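Cell division control protein 45 cdc45 putative (Entamoeba histolytica, PDB 6CC2) probably serves as a replication factor that joins the Mcm2-7 and GINS proteins in the helicase at the eukaryotic replication fork, and belongs to the RecJ-like DHH family. Local coordinates at residues V103-S108 against T120-I125; G207-Y212 against S353-A358; T221-I226 against F338-F343; T366-D371 against P444-Q449; V481-S486 against S519-I524. All coordinates share one frame; numbering follows the deposited sequence.

Contact 1: V103-S108 against T120-I125; sequences VYIIDS and TNIGLI
Gly-123 bonds both neighbours of Tyr-104. Gly-123 N gives its hydrogen to Val-103 O at 2.9 Å, Gly-123 O takes that of Ile-105 N at 2.7 Å, and Ile-105 O receives Ile-125 N at 2.8 Å, with an N-H...O angle of 171°. The backbone N-H and C=O groups of Tyr-104 and Ile-106 bond strand 77-83 and Asp-84 just after it. Just past the last strand pair, one water donates to Ile-105 O and Ile-125 O and accepts from Asp-107 N; another links Val-103 N to Asn-121 O. Glycine suits position 123 because the Tyr-104 ring lies beside it, CD1 4.0 Å from Gly-123 CA. On the other face Ile-105 CD1 rests 3.7 Å from Ile-122 CG2; beta-branched isoleucines suit an extended chain. Beyond the strand, Asp-107 bonds His-109 and Ser-108 bonds Asp-84, consistent with a remnant of the DHH motif at the strand ends of a RecJ-like parallel alpha/beta sheet.

Contact 2: G207-Y212 against S353-A358; sequences GVCDQY and SAFDAA
Cys-209 of one helix packs against Ala-354, Phe-355 and Ala-358 of the other, and this is where the packing is tight. Its SG sits over the centre of one face of the Phe-355 ring, 3.6 Å from the centroid and only 10° off the ring normal. The same SG lies 3.6 Å from Ala-354 CB, while Cys-209 CB is 4.0 Å from Ala-358 CB. With SG anti to the carbonyl carbon (chi1 -72°), the sulfur is carried over the ring. Small residues suit these places: two alanines and a cysteine allow the axes to approach to 8.4 Å, crossing at -70°, and the polarisable sulfur matches an aromatic face. Tyr-212, more open to solvent, meets the rim of that ring only with its own rim, CD2 being 3.7 Å from Phe-355 CE1.

On the looser side Ala-358 CB only approaches Asp-210 N, and a buried water makes the link. It donates to Asp-210 OD1 and to Ala-358 O at 3.0 Å, while Asp-210 OD2 takes the backbone N-H of Asp-34. At the start of the second helix, Asp-356 N donates to Ser-353 OG and Ser-353 N to Asp-356 OD2, whose charge is also paired with Arg-263. The contact thus joins two crossed helices by a cysteine sulfur-aromatic contact beside a capping box.

Contact 3: T221-I226 against F338-F343; sequences TYVHAI and FLPSFF
Tyr-222 makes the direct hydrogen bond between helix and strand: its OH donates to Pro-340 O at 2.7 Å, the oxygen lying at the ring's edge and in its plane. CG stands anti to the backbone N (chi1 167°), starting the ring off in the strand's direction. The hydroxyl is used twice, also accepting from a water at 2.8 Å, which takes the N-H of Phe-342. A tyrosine suits this place because it spans the gap with carbon and ends in a group able to satisfy buried backbone atoms.

The remaining contacts are apolar. Val-223 CG2 touches Leu-339 CD2 at 3.8 Å and Pro-340 CD at 4.0 Å, its side chain roughly at a right angle to the proline. Ile-226 spreads over the next positions more loosely, CG2 4.3 Å from Pro-340 CG and CD1 4.4 Å from Phe-342 CB. Within the helix, Ile-226 CG1 also covers one face of the Tyr-222 ring, toward the rim, which probably helps to limit its rotation. Proline fits an outer strand, since it adds bulk toward the helix without needing an N-H partner.

Ser-341 points the other way and bonds Gln-258 and Asp-256. Helix 219-233 packs against strand 338-344, an outermost strand of a small mixed sheet; the strand's own backbone pairs with strand 251-257, and Cys-209 of helix 199-213 and Phe-355 of helix 354-364 also touch Tyr-222.

Contact 4: T366-D371 against P444-Q449; sequences TNDEPD and PYKALQ
Tyr-445 and Asp-368 have the most surface buried in this contact, in which an irregular loop between helices 354-364 and 374-385 lies across the first turns of helix 444-462. The tyrosine ring lies beneath the loop backbone: Glu-369 C stands 3.7 Å above one face, offset toward the rim, and Pro-370 CD comes 3.6 Å from CZ. Its CG lies between the backbone N and the carbonyl carbon (chi1 61°), a setting more easily borne in a first turn, where little helix precedes it. A broad flat ring suits a loop that lays backbone and a proline against it.

Asp-368 supplies the negative charge. Its OD1 is gripped twice, from opposite faces of the carboxylate plane: Lys-446 NZ forms a salt bridge at 2.7 Å, and Gln-449 NE2 donates a nearly straight bond of 2.8 Å. Two donors on one oxygen probably favour the ionised acid. The same amide nitrogen donates its second hydrogen back to Tyr-445 O at 3.3 Å, so glutamine, with two N-H groups, can serve loop and helix together and hold its amide's rotation. Beside it, Thr-366 CG2 packs 3.7 Å from Gln-449 CD, while a water donates to both Asn-367 O and Tyr-445 O.

Contact 5: V481-S486 against S519-I524; sequences VIVGYS and SFVTEI. With EDO (1,2-ethanediol), chain G.
Two adjacent antiparallel strands of the C-terminal mixed sheet meet here, with Ile-482 opposite Thr-522 and Gly-484 opposite Phe-520 as hydrogen-bonded pairs. Each pair is bonded both ways: Ile-482 N to Thr-522 O at 2.9 Å and Thr-522 N to Ile-482 O at 2.8 Å, Gly-484 N to Phe-520 O and Phe-520 N to Gly-484 O, both 2.9 Å. Between them, Val-483 and Val-521 form a non-hydrogen-bonded pair, side by side, their CG2 atoms 4.1 Å apart. The sheet is covered on both faces, as expected of an alpha/beta layer and consistent with the DHHA1-like region of RecJ relatives: helix 444-462 lies over Val-483 and Val-521, and Phe-501 of helix 494-508 over Ile-482 and Thr-522. Branched residues fill these faces without disturbing the extended backbone. Thr-522 turns its methyl toward the neighbouring strand, CG2 3.6 Å from Ile-482 CB, while OG1, anti to the backbone N (chi1 -175°), bonds Ser-511 O. Further along, Glu-523 O accepts from O1 of an ethanediol, probably a crystallisation additive, at 3.1 Å.

Overall arrangement
Contact 1 comes first along the chain and closes a short loop, joining neighbouring strands of the N-terminal parallel sheet. Contact 2 then closes a long excursion between helices 199-213 and 354-364, and contact 3 lies wholly within it, pairing the next helix with the strand just before helix 354-364; the two touch, Ala-354 N probably bonding Phe-342 O. Contacts 4 and 5 follow in series, without crossing. Contact 4 brings the segment after helix 354-364 to helix 444-462, whose Leu-448 packs on Val-483 of contact 5. Contact 5 closes the stretch holding helix 494-508 and joins adjacent strands of the C-terminal mixed sheet. Ser-108 against Gln-211 links the N-terminal sheet to the middle helices.

Contact 1: V103-S108 against T120-I125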
# COMPACT_ATOMS: atom_id res chain seq x y z
N VAL A 103 -19.74 16.85 -3.19
CA VAL A 103 -18.48 16.20 -3.52
C VAL A 103 -17.52 16.41 -2.36
O VAL A 103 -17.17 17.55 -2.04
CB VAL A 103 -17.89 16.74 -4.83
CG1 VAL A 103 -16.51 16.12 -5.08
CG2 VAL A 103 -18.84 16.46 -5.99
N TYR A 104 -17.09 15.31 -1.75
CA TYR A 104 -16.13 15.34 -0.66
C TYR A 104 -14.92 14.51 -1.03
O TYR A 104 -15.03 13.47 -1.70
CB TYR A 104 -16.74 14.84 0.66
CG TYR A 104 -17.87 15.72 1.14
CD1 TYR A 104 -17.60 16.99 1.63
CD2 TYR A 104 -19.18 15.30 1.09
CE1 TYR A 104 -18.63 17.83 2.06
CE2 TYR A 104 -20.21 16.13 1.52
CZ TYR A 104 -19.93 17.38 2.00
OH TYR A 104 -20.94 18.22 2.41
N ILE A 105 -13.75 14.97 -0.58
CA ILE A 105 -12.49 14.30 -0.88
C ILE A 105 -11.74 14.08 0.43
O ILE A 105 -11.51 15.02 1.19
CB ILE A 105 -11.65 15.12 -1.87
CG1 ILE A 105 -12.39 15.25 -3.20
CG2 ILE A 105 -10.28 14.46 -2.06
CD1 ILE A 105 -11.68 16.15 -4.20
N ILE A 106 -11.35 12.83 0.67
CA ILE A 106 -10.48 12.47 1.79
C ILE A 106 -9.25 11.81 1.16
O ILE A 106 -9.30 10.64 0.77
CB ILE A 106 -11.16 11.53 2.78
CG1 ILE A 106 -12.45 12.12 3.31
CG2 ILE A 106 -10.21 11.24 3.98
CD1 ILE A 106 -13.24 11.17 4.22
N ASP A 107 -8.16 12.55 1.05
CA ASP A 107 -7.00 12.11 0.27
C ASP A 107 -5.74 12.48 1.03
O ASP A 107 -5.63 13.60 1.56
CB ASP A 107 -7.03 12.78 -1.12
CG ASP A 107 -5.98 12.25 -2.06
OD1 ASP A 107 -5.13 11.44 -1.62
OD2 ASP A 107 -5.98 12.66 -3.25
N SER A 108 -4.79 11.56 1.10
CA SER A 108 -3.55 11.81 1.82
C SER A 108 -2.49 12.52 0.98
O SER A 108 -1.49 12.97 1.54
CB SER A 108 -2.96 10.48 2.34
OG SER A 108 -2.56 9.64 1.26
N THR A 120 -15.75 26.33 -4.09
CA THR A 120 -16.64 26.18 -2.94
C THR A 120 -17.48 24.91 -3.01
O THR A 120 -18.12 24.57 -2.00
CB THR A 120 -17.57 27.40 -2.83
OG1 THR A 120 -18.17 27.66 -4.10
CG2 THR A 120 -16.79 28.62 -2.38
N ASN A 121 -17.50 24.21 -4.14
CA ASN A 121 -18.32 23.02 -4.32
C ASN A 121 -17.52 21.73 -4.19
O ASN A 121 -18.05 20.65 -4.44
CB ASN A 121 -18.99 23.06 -5.69
CG ASN A 121 -20.35 22.39 -5.69
OD1 ASN A 121 -20.45 21.16 -5.77
ND2 ASN A 121 -21.40 23.19 -5.62
N ILE A 122 -16.25 21.82 -3.80
CA ILE A 122 -15.40 20.66 -3.59
C ILE A 122 -14.96 20.69 -2.13
O ILE A 122 -14.33 21.66 -1.69
CB ILE A 122 -14.20 20.64 -4.54
CG1 ILE A 122 -14.68 20.55 -5.99
CG2 ILE A 122 -13.26 19.46 -4.22
CD1 ILE A 122 -13.60 20.75 -7.02
N GLY A 123 -15.33 19.66 -1.38
CA GLY A 123 -15.02 19.61 0.03
C GLY A 123 -13.80 18.76 0.34
O GLY A 123 -13.91 17.53 0.40
N LEU A 124 -12.65 19.40 0.50
CA LEU A 124 -11.41 18.71 0.87
C LEU A 124 -11.37 18.53 2.39
O LEU A 124 -11.17 19.50 3.13
CB LEU A 124 -10.20 19.51 0.39
CG LEU A 124 -10.03 19.73 -1.09
CD1 LEU A 124 -9.11 20.91 -1.36
CD2 LEU A 124 -9.48 18.46 -1.74
N ILE A 125 -11.56 17.32 2.85
CA ILE A 125 -11.71 17.06 4.28
C ILE A 125 -10.35 16.85 4.92
O ILE A 125 -9.53 16.04 4.45
CB ILE A 125 -12.62 15.85 4.53
CG1 ILE A 125 -14.01 16.11 3.97
CG2 ILE A 125 -12.71 15.54 6.03
CD1 ILE A 125 -14.93 14.90 4.03
O HOH W 1 -20.13 19.66 -2.55
O HOH W 2 -8.73 15.48 1.67

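Contact 2: G207-Y212 against S353-A358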
# COMPACT_ATOMS: atom_id res chain seq x y z
N GLY A 207 -4.47 1.19 8.85
CA GLY A 207 -4.28 2.20 7.81
C GLY A 207 -2.93 2.89 7.88
O GLY A 207 -2.27 3.07 6.85
N VAL A 208 -2.48 3.28 9.08
CA VAL A 208 -1.20 3.95 9.17
C VAL A 208 -0.05 2.96 9.00
O VAL A 208 0.99 3.31 8.46
CB VAL A 208 -1.08 4.75 10.48
CG1 VAL A 208 -0.95 3.86 11.68
CG2 VAL A 208 0.13 5.70 10.39
N CYS A 209 -0.23 1.71 9.44
CA CYS A 209 0.75 0.69 9.12
C CYS A 209 0.88 0.52 7.60
O CYS A 209 1.99 0.35 7.09
CB CYS A 209 0.36 -0.65 9.75
SG CYS A 209 0.59 -0.70 11.52
N ASP A 210 -0.25 0.55 6.88
CA ASP A 210 -0.20 0.49 5.41
C ASP A 210 0.64 1.63 4.84
O ASP A 210 1.47 1.43 3.95
CB ASP A 210 -1.62 0.53 4.84
CG ASP A 210 -1.63 0.56 3.32
OD1 ASP A 210 -0.97 -0.30 2.70
OD2 ASP A 210 -2.32 1.45 2.73
N GLN A 211 0.43 2.86 5.34
CA GLN A 211 1.26 3.98 4.87
C GLN A 211 2.74 3.71 5.08
O GLN A 211 3.57 4.02 4.22
CB GLN A 211 0.88 5.26 5.60
CG GLN A 211 -0.41 5.89 5.16
CD GLN A 211 -0.55 7.26 5.80
OE1 GLN A 211 -0.48 7.39 7.02
NE2 GLN A 211 -0.71 8.29 4.97
N TYR A 212 3.11 3.17 6.24
CA TYR A 212 4.53 2.96 6.52
C TYR A 212 5.09 1.83 5.66
O TYR A 212 6.16 1.96 5.06
CB TYR A 212 4.74 2.67 8.03
CG TYR A 212 6.16 2.47 8.43
CD1 TYR A 212 7.08 3.53 8.47
CD2 TYR A 212 6.63 1.20 8.77
CE1 TYR A 212 8.39 3.33 8.84
CE2 TYR A 212 7.95 0.99 9.16
CZ TYR A 212 8.83 2.06 9.18
OH TYR A 212 10.14 1.85 9.55
N SER A 353 -0.63 -8.29 14.83
CA SER A 353 -0.47 -6.85 14.92
C SER A 353 -1.10 -6.16 13.71
O SER A 353 -1.45 -6.79 12.70
CB SER A 353 1.00 -6.47 15.01
OG SER A 353 1.56 -6.56 13.72
N ALA A 354 -1.22 -4.83 13.81
CA ALA A 354 -1.73 -4.06 12.68
C ALA A 354 -0.78 -4.09 11.50
O ALA A 354 -1.23 -3.91 10.37
CB ALA A 354 -2.02 -2.63 13.13
N PHE A 355 0.52 -4.34 11.72
CA PHE A 355 1.42 -4.56 10.59
C PHE A 355 1.12 -5.88 9.91
O PHE A 355 1.08 -5.96 8.68
CB PHE A 355 2.88 -4.53 11.04
CG PHE A 355 3.45 -3.15 11.18
CD1 PHE A 355 3.51 -2.31 10.08
CD2 PHE A 355 3.93 -2.70 12.38
CE1 PHE A 355 4.06 -1.04 10.20
CE2 PHE A 355 4.49 -1.45 12.49
CZ PHE A 355 4.54 -0.62 11.41
N ASP A 356 0.92 -6.94 10.71
CA ASP A 356 0.58 -8.24 10.14
C ASP A 356 -0.69 -8.12 9.30
O ASP A 356 -0.78 -8.65 8.18
CB ASP A 356 0.35 -9.29 11.22
CG ASP A 356 1.58 -9.56 12.07
OD1 ASP A 356 2.71 -9.49 11.58
OD2 ASP A 356 1.36 -9.86 13.30
N ALA A 357 -1.71 -7.47 9.87
CA ALA A 357 -2.98 -7.32 9.17
C ALA A 357 -2.83 -6.48 7.91
O ALA A 357 -3.45 -6.79 6.88
CB ALA A 357 -3.99 -6.69 10.12
N ALA A 358 -2.04 -5.39 7.97
CA ALA A 358 -1.83 -4.59 6.76
C ALA A 358 -1.11 -5.40 5.67
O ALA A 358 -1.43 -5.27 4.48
CB ALA A 358 -1.08 -3.32 7.11
O HOH W 3 -0.04 -2.88 3.40

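Contact 3: T221-I226 against F338-F343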
# COMPACT_ATOMS: atom_id res chain seq x y z
N THR A 221 6.70 9.53 11.99
CA THR A 221 5.28 9.78 11.77
C THR A 221 4.43 8.60 12.21
O THR A 221 3.38 8.75 12.87
CB THR A 221 5.04 10.11 10.29
OG1 THR A 221 5.72 11.33 9.98
CG2 THR A 221 3.57 10.25 10.00
N TYR A 222 4.89 7.38 11.91
CA TYR A 222 4.18 6.21 12.37
C TYR A 222 4.08 6.18 13.89
O TYR A 222 3.00 5.94 14.47
CB TYR A 222 4.87 4.95 11.83
CG TYR A 222 4.36 3.71 12.52
CD1 TYR A 222 3.12 3.17 12.21
CD2 TYR A 222 5.09 3.12 13.55
CE1 TYR A 222 2.64 2.06 12.87
CE2 TYR A 222 4.60 2.01 14.20
CZ TYR A 222 3.38 1.50 13.89
OH TYR A 222 2.90 0.40 14.55
N VAL A 223 5.20 6.39 14.57
CA VAL A 223 5.20 6.28 16.03
C VAL A 223 4.28 7.33 16.63
O VAL A 223 3.55 7.06 17.59
CB VAL A 223 6.64 6.39 16.57
CG1 VAL A 223 6.64 6.51 18.06
CG2 VAL A 223 7.41 5.16 16.14
N HIS A 224 4.29 8.53 16.06
CA HIS A 224 3.40 9.59 16.56
C HIS A 224 1.93 9.20 16.41
O HIS A 224 1.09 9.55 17.25
CB HIS A 224 3.69 10.89 15.80
CG HIS A 224 3.17 12.12 16.47
ND1 HIS A 224 3.54 12.49 17.75
CD2 HIS A 224 2.31 13.08 16.04
CE1 HIS A 224 2.93 13.62 18.08
NE2 HIS A 224 2.18 14.00 17.06
N ALA A 225 1.59 8.52 15.32
CA ALA A 225 0.22 8.05 15.14
C ALA A 225 -0.16 7.05 16.22
O ALA A 225 -1.24 7.13 16.83
CB ALA A 225 0.05 7.43 13.76
N ILE A 226 0.72 6.09 16.49
CA ILE A 226 0.46 5.12 17.55
C ILE A 226 0.25 5.83 18.88
O ILE A 226 -0.64 5.48 19.66
CB ILE A 226 1.60 4.09 17.62
CG1 ILE A 226 1.73 3.37 16.28
CG2 ILE A 226 1.39 3.12 18.75
CD1 ILE A 226 0.42 2.70 15.80
N PHE A 338 12.97 -1.59 15.32
CA PHE A 338 12.24 -1.74 16.57
C PHE A 338 11.26 -0.57 16.67
O PHE A 338 11.67 0.58 16.87
CB PHE A 338 13.20 -1.79 17.75
CG PHE A 338 14.10 -2.98 17.71
CD1 PHE A 338 13.66 -4.22 18.13
CD2 PHE A 338 15.39 -2.87 17.19
CE1 PHE A 338 14.49 -5.33 18.08
CE2 PHE A 338 16.21 -3.97 17.14
CZ PHE A 338 15.76 -5.20 17.58
N LEU A 339 9.98 -0.88 16.51
CA LEU A 339 8.91 0.10 16.59
C LEU A 339 7.75 -0.54 17.33
O LEU A 339 7.58 -1.76 17.30
CB LEU A 339 8.42 0.52 15.19
CG LEU A 339 9.45 1.19 14.28
CD1 LEU A 339 8.83 1.34 12.88
CD2 LEU A 339 9.86 2.53 14.80
N PRO A 340 6.91 0.27 17.98
CA PRO A 340 5.71 -0.29 18.63
C PRO A 340 4.77 -0.89 17.60
O PRO A 340 4.61 -0.37 16.50
CB PRO A 340 5.09 0.92 19.34
CG PRO A 340 5.57 2.11 18.56
CD PRO A 340 6.99 1.73 18.14
N SER A 341 4.17 -2.01 17.96
CA SER A 341 3.12 -2.67 17.20
C SER A 341 1.80 -2.53 17.95
O SER A 341 1.76 -2.62 19.19
CB SER A 341 3.41 -4.15 16.99
OG SER A 341 4.32 -4.37 15.95
N PHE A 342 0.72 -2.32 17.20
CA PHE A 342 -0.64 -2.25 17.74
C PHE A 342 -1.31 -3.60 17.50
O PHE A 342 -1.28 -4.12 16.39
CB PHE A 342 -1.40 -1.11 17.04
CG PHE A 342 -2.72 -0.78 17.65
CD1 PHE A 342 -3.83 -1.54 17.35
CD2 PHE A 342 -2.84 0.29 18.53
CE1 PHE A 342 -5.06 -1.25 17.93
CE2 PHE A 342 -4.05 0.57 19.12
CZ PHE A 342 -5.17 -0.19 18.81
N PHE A 343 -1.89 -4.17 18.55
CA PHE A 343 -2.45 -5.51 18.50
C PHE A 343 -3.94 -5.51 18.85
O PHE A 343 -4.39 -4.71 19.66
CB PHE A 343 -1.75 -6.47 19.49
CG PHE A 343 -0.35 -6.86 19.11
CD1 PHE A 343 0.73 -6.04 19.42
CD2 PHE A 343 -0.10 -8.08 18.48
CE1 PHE A 343 2.02 -6.42 19.09
CE2 PHE A 343 1.18 -8.45 18.15
CZ PHE A 343 2.25 -7.63 18.46
O HOH W 4 1.28 -1.84 14.41

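Contact 4: T366-D371 against P444-Q449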
# COMPACT_ATOMS: atom_id res chain seq x y z
N THR A 366 -3.92 -7.41 -3.85
CA THR A 366 -3.01 -7.44 -4.98
C THR A 366 -3.54 -8.44 -6.00
O THR A 366 -3.72 -9.61 -5.68
CB THR A 366 -1.61 -7.85 -4.52
OG1 THR A 366 -1.14 -6.89 -3.55
CG2 THR A 366 -0.64 -7.90 -5.71
N ASN A 367 -3.74 -7.99 -7.24
CA ASN A 367 -4.18 -8.90 -8.31
C ASN A 367 -3.10 -9.93 -8.58
O ASN A 367 -1.98 -9.58 -8.93
CB ASN A 367 -4.49 -8.14 -9.59
CG ASN A 367 -5.65 -7.18 -9.44
OD1 ASN A 367 -6.59 -7.40 -8.66
ND2 ASN A 367 -5.61 -6.12 -10.22
N ASP A 368 -3.45 -11.21 -8.46
CA ASP A 368 -2.46 -12.28 -8.59
C ASP A 368 -3.00 -13.49 -9.34
O ASP A 368 -2.34 -14.54 -9.37
CB ASP A 368 -1.97 -12.70 -7.20
CG ASP A 368 -0.70 -13.53 -7.25
OD1 ASP A 368 0.27 -13.13 -7.95
OD2 ASP A 368 -0.68 -14.59 -6.58
N GLU A 369 -4.19 -13.39 -9.92
CA GLU A 369 -4.73 -14.37 -10.84
C GLU A 369 -5.40 -13.60 -11.96
O GLU A 369 -5.81 -12.45 -11.78
CB GLU A 369 -5.73 -15.32 -10.18
CG GLU A 369 -5.16 -16.13 -9.03
CD GLU A 369 -4.16 -17.18 -9.48
OE1 GLU A 369 -3.97 -17.34 -10.70
OE2 GLU A 369 -3.57 -17.86 -8.61
N PRO A 370 -5.57 -14.22 -13.13
CA PRO A 370 -6.12 -13.48 -14.27
C PRO A 370 -7.51 -12.93 -14.03
O PRO A 370 -7.87 -11.91 -14.62
CB PRO A 370 -6.12 -14.52 -15.40
CG PRO A 370 -5.10 -15.50 -15.02
CD PRO A 370 -5.10 -15.57 -13.51
N ASP A 371 -8.32 -13.60 -13.20
CA ASP A 371 -9.68 -13.12 -12.96
C ASP A 371 -9.80 -12.20 -11.75
O ASP A 371 -10.94 -11.87 -11.37
CB ASP A 371 -10.64 -14.31 -12.80
CG ASP A 371 -10.37 -15.11 -11.54
OD1 ASP A 371 -9.40 -14.81 -10.82
OD2 ASP A 371 -11.15 -16.06 -11.28
N PRO A 444 0.54 -9.49 -17.27
CA PRO A 444 0.67 -8.16 -16.65
C PRO A 444 0.57 -8.17 -15.13
O PRO A 444 1.35 -7.47 -14.48
CB PRO A 444 -0.48 -7.37 -17.30
CG PRO A 444 -0.64 -8.02 -18.66
CD PRO A 444 -0.41 -9.50 -18.40
N TYR A 445 -0.37 -8.91 -14.55
CA TYR A 445 -0.52 -8.84 -13.09
C TYR A 445 0.71 -9.38 -12.37
O TYR A 445 1.06 -8.87 -11.30
CB TYR A 445 -1.79 -9.55 -12.65
CG TYR A 445 -1.87 -11.02 -12.96
CD1 TYR A 445 -2.33 -11.48 -14.19
CD2 TYR A 445 -1.49 -11.97 -12.02
CE1 TYR A 445 -2.39 -12.82 -14.46
CE2 TYR A 445 -1.56 -13.30 -12.29
CZ TYR A 445 -2.00 -13.72 -13.51
OH TYR A 445 -2.06 -15.08 -13.78
N LYS A 446 1.40 -10.38 -12.93
CA LYS A 446 2.65 -10.84 -12.34
C LYS A 446 3.81 -9.89 -12.63
O LYS A 446 4.62 -9.61 -11.75
CB LYS A 446 2.99 -12.25 -12.87
CG LYS A 446 2.00 -13.33 -12.52
CD LYS A 446 2.01 -13.63 -11.04
CE LYS A 446 1.30 -14.95 -10.75
NZ LYS A 446 1.29 -15.26 -9.29
N ALA A 447 3.94 -9.44 -13.88
CA ALA A 447 4.99 -8.49 -14.22
C ALA A 447 4.91 -7.24 -13.36
O ALA A 447 5.94 -6.72 -12.95
CB ALA A 447 4.92 -8.14 -15.71
N LEU A 448 3.68 -6.76 -13.08
CA LEU A 448 3.52 -5.56 -12.26
C LEU A 448 4.10 -5.79 -10.86
O LEU A 448 4.76 -4.92 -10.30
CB LEU A 448 2.06 -5.17 -12.17
CG LEU A 448 1.45 -4.42 -13.35
CD1 LEU A 448 -0.07 -4.56 -13.39
CD2 LEU A 448 1.86 -2.95 -13.28
N GLN A 449 3.86 -6.98 -10.31
CA GLN A 449 4.39 -7.26 -8.97
C GLN A 449 5.90 -7.31 -8.99
O GLN A 449 6.56 -6.84 -8.05
CB GLN A 449 3.82 -8.59 -8.45
CG GLN A 449 2.34 -8.54 -8.21
CD GLN A 449 1.84 -9.84 -7.68
OE1 GLN A 449 2.16 -10.23 -6.55
NE2 GLN A 449 1.07 -10.54 -8.48
O HOH W 5 -0.76 -7.25 -9.96
O HOH W 6 -0.50 -16.97 -8.93

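Contact 5: V481-S486 against S519-I524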
# COMPACT_ATOMS: atom_id res chain seq x y z
N VAL A 481 6.00 -7.76 -22.87
CA VAL A 481 5.12 -7.00 -22.01
C VAL A 481 5.97 -5.95 -21.32
O VAL A 481 7.04 -6.26 -20.81
CB VAL A 481 4.44 -7.92 -20.98
CG1 VAL A 481 3.50 -7.13 -20.10
CG2 VAL A 481 3.67 -9.00 -21.71
N ILE A 482 5.53 -4.69 -21.37
CA ILE A 482 6.27 -3.57 -20.79
C ILE A 482 5.45 -3.01 -19.63
O ILE A 482 4.30 -2.58 -19.82
CB ILE A 482 6.53 -2.45 -21.82
CG1 ILE A 482 7.06 -3.01 -23.13
CG2 ILE A 482 7.49 -1.42 -21.21
CD1 ILE A 482 8.39 -3.62 -23.02
N VAL A 483 6.04 -2.99 -18.44
CA VAL A 483 5.40 -2.41 -17.27
C VAL A 483 6.25 -1.24 -16.80
O VAL A 483 7.48 -1.36 -16.69
CB VAL A 483 5.23 -3.45 -16.15
CG1 VAL A 483 4.79 -2.75 -14.86
CG2 VAL A 483 4.24 -4.51 -16.57
N GLY A 484 5.60 -0.12 -16.50
CA GLY A 484 6.25 1.01 -15.85
C GLY A 484 5.62 1.22 -14.49
O GLY A 484 4.40 1.28 -14.36
N TYR A 485 6.48 1.33 -13.47
CA TYR A 485 6.02 1.45 -12.10
C TYR A 485 6.77 2.57 -11.38
O TYR A 485 7.99 2.67 -11.48
CB TYR A 485 6.21 0.14 -11.31
CG TYR A 485 5.87 0.30 -9.83
CD1 TYR A 485 4.56 0.32 -9.41
CD2 TYR A 485 6.88 0.45 -8.89
CE1 TYR A 485 4.25 0.49 -8.05
CE2 TYR A 485 6.57 0.61 -7.54
CZ TYR A 485 5.26 0.63 -7.14
OH TYR A 485 4.94 0.79 -5.82
N SER A 486 6.02 3.38 -10.65
CA SER A 486 6.60 4.47 -9.87
C SER A 486 6.22 4.29 -8.41
O SER A 486 5.04 4.31 -8.06
CB SER A 486 6.11 5.81 -10.41
OG SER A 486 6.56 6.88 -9.63
N SER A 519 1.12 3.06 -12.26
CA SER A 519 1.75 2.10 -13.14
C SER A 519 1.03 2.07 -14.48
O SER A 519 -0.12 2.48 -14.60
CB SER A 519 1.74 0.70 -12.51
OG SER A 519 0.41 0.20 -12.43
N PHE A 520 1.72 1.52 -15.46
CA PHE A 520 1.23 1.40 -16.82
C PHE A 520 1.69 0.06 -17.40
O PHE A 520 2.76 -0.44 -17.05
CB PHE A 520 1.77 2.52 -17.75
CG PHE A 520 1.63 3.88 -17.19
CD1 PHE A 520 2.55 4.37 -16.28
CD2 PHE A 520 0.56 4.70 -17.57
CE1 PHE A 520 2.41 5.64 -15.75
CE2 PHE A 520 0.43 5.98 -17.05
CZ PHE A 520 1.36 6.44 -16.13
N VAL A 521 0.89 -0.48 -18.31
CA VAL A 521 1.24 -1.69 -19.05
C VAL A 521 1.06 -1.42 -20.54
O VAL A 521 0.02 -0.91 -20.95
CB VAL A 521 0.38 -2.89 -18.63
CG1 VAL A 521 0.83 -4.14 -19.36
CG2 VAL A 521 0.47 -3.10 -17.12
N THR A 522 2.08 -1.75 -21.32
CA THR A 522 1.95 -1.76 -22.78
C THR A 522 2.64 -3.03 -23.28
O THR A 522 3.01 -3.90 -22.49
CB THR A 522 2.52 -0.47 -23.40
OG1 THR A 522 2.26 -0.48 -24.82
CG2 THR A 522 4.00 -0.33 -23.18
N GLU A 523 2.80 -3.14 -24.59
CA GLU A 523 3.36 -4.35 -25.20
C GLU A 523 3.97 -3.96 -26.53
O GLU A 523 3.41 -3.14 -27.26
CB GLU A 523 2.25 -5.39 -25.38
CG GLU A 523 2.72 -6.75 -25.83
CD GLU A 523 1.60 -7.78 -25.79
OE1 GLU A 523 0.43 -7.40 -26.02
OE2 GLU A 523 1.88 -8.97 -25.52
N ILE A 524 5.12 -4.56 -26.84
CA ILE A 524 5.80 -4.29 -28.10
C ILE A 524 6.09 -5.60 -28.80
O ILE A 524 6.17 -6.67 -28.18
CB ILE A 524 7.11 -3.50 -27.88
CG1 ILE A 524 8.11 -4.36 -27.07
CG2 ILE A 524 6.85 -2.21 -27.13
CD1 ILE A 524 9.49 -3.74 -26.98
C1 EDO G . 2.45 -5.29 -30.69
O1 EDO G . 2.18 -4.07 -29.98
C2 EDO G . 1.92 -6.47 -29.90
O2 EDO G . 0.52 -6.30 -29.64